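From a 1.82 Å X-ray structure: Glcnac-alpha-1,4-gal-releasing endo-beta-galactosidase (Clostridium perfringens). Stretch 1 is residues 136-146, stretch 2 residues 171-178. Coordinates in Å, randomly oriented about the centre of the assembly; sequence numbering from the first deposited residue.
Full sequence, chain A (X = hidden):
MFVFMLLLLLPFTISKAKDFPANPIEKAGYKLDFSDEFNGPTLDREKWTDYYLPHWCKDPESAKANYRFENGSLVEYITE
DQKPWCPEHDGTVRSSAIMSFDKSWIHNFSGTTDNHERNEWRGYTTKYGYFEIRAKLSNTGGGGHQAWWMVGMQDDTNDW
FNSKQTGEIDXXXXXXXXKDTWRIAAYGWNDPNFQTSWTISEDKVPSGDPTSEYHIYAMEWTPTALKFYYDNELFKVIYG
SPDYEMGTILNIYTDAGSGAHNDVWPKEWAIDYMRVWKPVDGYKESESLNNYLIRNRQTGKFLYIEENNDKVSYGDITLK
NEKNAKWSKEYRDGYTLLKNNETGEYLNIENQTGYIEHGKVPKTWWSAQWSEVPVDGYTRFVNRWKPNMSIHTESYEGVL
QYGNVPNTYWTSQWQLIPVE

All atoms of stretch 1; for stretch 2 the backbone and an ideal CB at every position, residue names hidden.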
# COMPACT_ATOMS: atom_id res chain seq x y z
N LYS A 136 14.54 -5.72 8.19
CA LYS A 136 15.45 -4.66 8.59
C LYS A 136 16.12 -4.17 7.31
O LYS A 136 16.74 -4.97 6.58
CB LYS A 136 16.49 -5.19 9.58
CG LYS A 136 17.59 -4.19 9.92
CD LYS A 136 18.33 -4.52 11.20
CE LYS A 136 19.14 -5.79 11.15
NZ LYS A 136 19.63 -6.10 12.56
N LEU A 137 15.99 -2.87 7.04
CA LEU A 137 16.39 -2.31 5.74
C LEU A 137 17.88 -2.00 5.67
O LEU A 137 18.57 -1.98 6.71
CB LEU A 137 15.59 -1.05 5.43
CG LEU A 137 14.05 -1.16 5.52
CD1 LEU A 137 13.40 0.09 4.96
CD2 LEU A 137 13.51 -2.37 4.82
N SER A 138 18.39 -1.80 4.45
CA SER A 138 19.80 -1.49 4.28
C SER A 138 20.25 -0.30 5.10
O SER A 138 19.56 0.71 5.14
CB SER A 138 20.09 -1.18 2.80
OG SER A 138 21.48 -0.87 2.64
N ASN A 139 21.43 -0.42 5.73
CA ASN A 139 22.03 0.72 6.44
C ASN A 139 23.20 1.37 5.68
O ASN A 139 23.96 2.16 6.24
CB ASN A 139 22.46 0.30 7.88
CG ASN A 139 23.68 -0.62 7.89
OD1 ASN A 139 24.23 -0.99 6.85
ND2 ASN A 139 24.11 -1.01 9.11
N THR A 140 23.35 1.03 4.39
CA THR A 140 24.50 1.53 3.61
C THR A 140 24.43 3.01 3.30
O THR A 140 25.47 3.66 3.08
CB THR A 140 24.65 0.80 2.26
OG1 THR A 140 23.45 0.94 1.48
CG2 THR A 140 24.84 -0.71 2.45
N GLY A 141 23.21 3.54 3.24
CA GLY A 141 22.97 4.85 2.65
C GLY A 141 23.32 4.90 1.16
O GLY A 141 23.51 3.85 0.53
N GLY A 142 23.41 6.11 0.62
CA GLY A 142 23.75 6.32 -0.80
C GLY A 142 22.64 5.88 -1.74
O GLY A 142 21.52 5.64 -1.31
N GLY A 143 22.95 5.75 -3.03
CA GLY A 143 21.94 5.38 -4.03
C GLY A 143 21.56 3.90 -3.99
O GLY A 143 22.40 3.02 -3.75
N GLY A 144 20.27 3.63 -4.23
CA GLY A 144 19.78 2.26 -4.18
C GLY A 144 18.49 2.18 -3.38
O GLY A 144 18.08 3.15 -2.73
N HIS A 145 17.85 1.02 -3.45
CA HIS A 145 16.63 0.76 -2.68
C HIS A 145 16.41 -0.73 -2.55
O HIS A 145 17.05 -1.50 -3.24
CB HIS A 145 15.40 1.46 -3.31
CG HIS A 145 14.91 0.86 -4.60
ND1 HIS A 145 15.49 1.12 -5.83
CD2 HIS A 145 13.82 0.09 -4.86
CE1 HIS A 145 14.80 0.52 -6.78
NE2 HIS A 145 13.78 -0.12 -6.22
N GLN A 146 15.52 -1.11 -1.64
CA GLN A 146 15.06 -2.50 -1.58
C GLN A 146 13.59 -2.49 -1.94
O GLN A 146 12.94 -1.45 -1.88
CB GLN A 146 15.29 -3.10 -0.18
CG GLN A 146 14.71 -2.25 0.97
CD GLN A 146 15.82 -1.50 1.72
OE1 GLN A 146 16.75 -2.13 2.22
NE2 GLN A 146 15.74 -0.17 1.76
N UNK A 171 4.78 -2.76 -2.44
CA UNK A 171 4.38 -2.71 -1.02
C UNK A 171 5.44 -2.01 -0.21
O UNK A 171 5.13 -1.29 0.74
CB UNK A 171 4.14 -4.11 -0.46
N UNK A 172 6.70 -2.22 -0.59
CA UNK A 172 7.80 -1.48 -0.01
C UNK A 172 8.81 -1.21 -1.13
O UNK A 172 9.14 -2.11 -1.90
CB UNK A 172 8.43 -2.24 1.15
N UNK A 173 9.28 0.03 -1.21
CA UNK A 173 10.24 0.42 -2.24
C UNK A 173 11.25 1.41 -1.66
O UNK A 173 11.89 2.17 -2.39
CB UNK A 173 9.52 1.03 -3.45
N UNK A 174 11.40 1.36 -0.33
CA UNK A 174 12.15 2.37 0.43
C UNK A 174 13.59 2.57 -0.05
O UNK A 174 14.36 1.61 -0.18
CB UNK A 174 12.17 1.98 1.91
N UNK A 175 13.97 3.83 -0.27
CA UNK A 175 15.34 4.18 -0.72
C UNK A 175 16.33 4.11 0.43
O UNK A 175 16.00 4.53 1.54
CB UNK A 175 15.37 5.58 -1.33
N UNK A 176 17.56 3.67 0.15
CA UNK A 176 18.64 3.66 1.16
C UNK A 176 18.90 5.07 1.73
O UNK A 176 19.29 5.20 2.89
CB UNK A 176 19.93 3.11 0.55
N UNK A 177 18.70 6.11 0.90
CA UNK A 177 19.03 7.49 1.29
C UNK A 177 17.95 8.22 2.12
O UNK A 177 18.15 9.37 2.58
CB UNK A 177 19.31 8.30 0.02
N UNK A 178 16.82 7.55 2.34
CA UNK A 178 15.67 8.18 2.98
C UNK A 178 15.27 7.35 4.21
O UNK A 178 14.25 6.65 4.21
CB UNK A 178 14.50 8.31 2.00

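Position 171 lies out of reach of stretch 1. The residue is Ile171, and it makes no contact here.

Position 172 points its CA-to-CB bond toward stretch 1. Leu137 and the CG of Gln146 offer an apolar surface with space before it. Leucine, isoleucine, methionine or a larger apolar group would suit. The residue is Leu172. Its CD2 lies 3.8 Å from Gln146 CG, and its CD1 lies 4.2 Å from Leu137 CD2.

At position 173 the CA-to-CB bond points away. The backbone sits close, with CA 3.3 Å from Gln146 O in a CA-H...O contact. The His145 ring is nearby, so a polar or acidic chain is plausible, but many others would fit. The residue is Glu173. Its CG packs 3.6 Å from His145 CD2. One water bridges the two side chains, 2.8 Å from Glu173 OE1 and 2.9 Å from His145 NE2.

Position 174 points sideways. Its carbonyl O accepts from Gln146 NE2 at 3.0 Å and, weakly, from Gln146 N at 3.3 Å. These bonds use backbone O, so they do not select a side chain. The ideal CB is 3.8 Å from Leu137 CD1, which suits a small or beta-branched residue such as threonine or valine. The residue is Thr174. Its OG1 is hydrogen-bonded elsewhere in the structure.

Position 175 is bridged to His145 through the backbone, with the CA atoms 4.1 Å apart. CA-to-CB points away overall, yet an apolar or aromatic chain could still lie beside His145. The residue is Phe175. Its CD2 is 3.8 Å from His145 CB, and the two rings meet obliquely. It also starts a type I turn to position 178.

Position 176 points toward stretch 1. Its N donates to Gly144 O at 3.0 Å. Ahead lies a slot between Ser138 and the Gly144-His145 backbone, which suits a flat aromatic group. The residue is Phe176. Ser138 CB, 3.5 Å from Phe176 CE1, lies over one face. Gly144 CA lies over the ring, 3.9 Å from the centroid of Phe176. A CB on Gly144 would clash with Phe176 CE2 at 2.4 Å.

Position 177 points sideways at the margin, where small or polar groups suit. The residue is Ser177. Its N donates to a water at 2.9 Å, and that water lies 2.7 Å from Gly142 O.

Position 178 is out of reach and undetermined by stretch 1. It is Lys178, whose N closes the turn by bonding to Phe175 O at 3.2 Å.

Stretch 2 (171-178) ILETFFSK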
# COMPACT_ATOMS: atom_id res chain seq x y z
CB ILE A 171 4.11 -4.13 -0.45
CG1 ILE A 171 3.12 -4.91 -1.34
CG2 ILE A 171 3.58 -4.06 0.99
CD1 ILE A 171 3.15 -6.43 -1.06
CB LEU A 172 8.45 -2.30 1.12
CG LEU A 172 9.59 -1.60 1.88
CD1 LEU A 172 9.57 -2.02 3.37
CD2 LEU A 172 10.95 -1.98 1.28
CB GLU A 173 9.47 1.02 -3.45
CG GLU A 173 10.31 1.05 -4.71
CD GLU A 173 9.61 1.72 -5.89
OE1 GLU A 173 9.77 1.19 -7.00
OE2 GLU A 173 8.98 2.80 -5.74
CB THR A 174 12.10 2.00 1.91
OG1 THR A 174 10.71 1.89 2.30
CG2 THR A 174 12.68 3.15 2.77
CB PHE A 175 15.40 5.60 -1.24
CG PHE A 175 14.76 5.81 -2.60
CD1 PHE A 175 15.11 6.92 -3.36
CD2 PHE A 175 13.81 4.91 -3.10
CE1 PHE A 175 14.53 7.13 -4.62
CE2 PHE A 175 13.22 5.11 -4.35
CZ PHE A 175 13.58 6.24 -5.11
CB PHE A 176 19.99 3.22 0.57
CG PHE A 176 20.01 1.83 -0.06
CD1 PHE A 176 19.01 0.90 0.18
CD2 PHE A 176 21.07 1.49 -0.90
CE1 PHE A 176 19.05 -0.37 -0.42
CE2 PHE A 176 21.13 0.23 -1.51
CZ PHE A 176 20.12 -0.70 -1.28
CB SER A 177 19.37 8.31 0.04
OG SER A 177 18.21 8.59 -0.73
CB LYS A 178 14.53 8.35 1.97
CG LYS A 178 14.92 9.25 0.77
CD LYS A 178 13.80 9.29 -0.30
CE LYS A 178 14.24 10.05 -1.55
NZ LYS A 178 13.21 10.04 -2.67
O HOH W 1 20.45 3.18 4.38
O HOH W 2 18.86 5.66 -1.98
O HOH W 3 11.38 -0.99 -7.52
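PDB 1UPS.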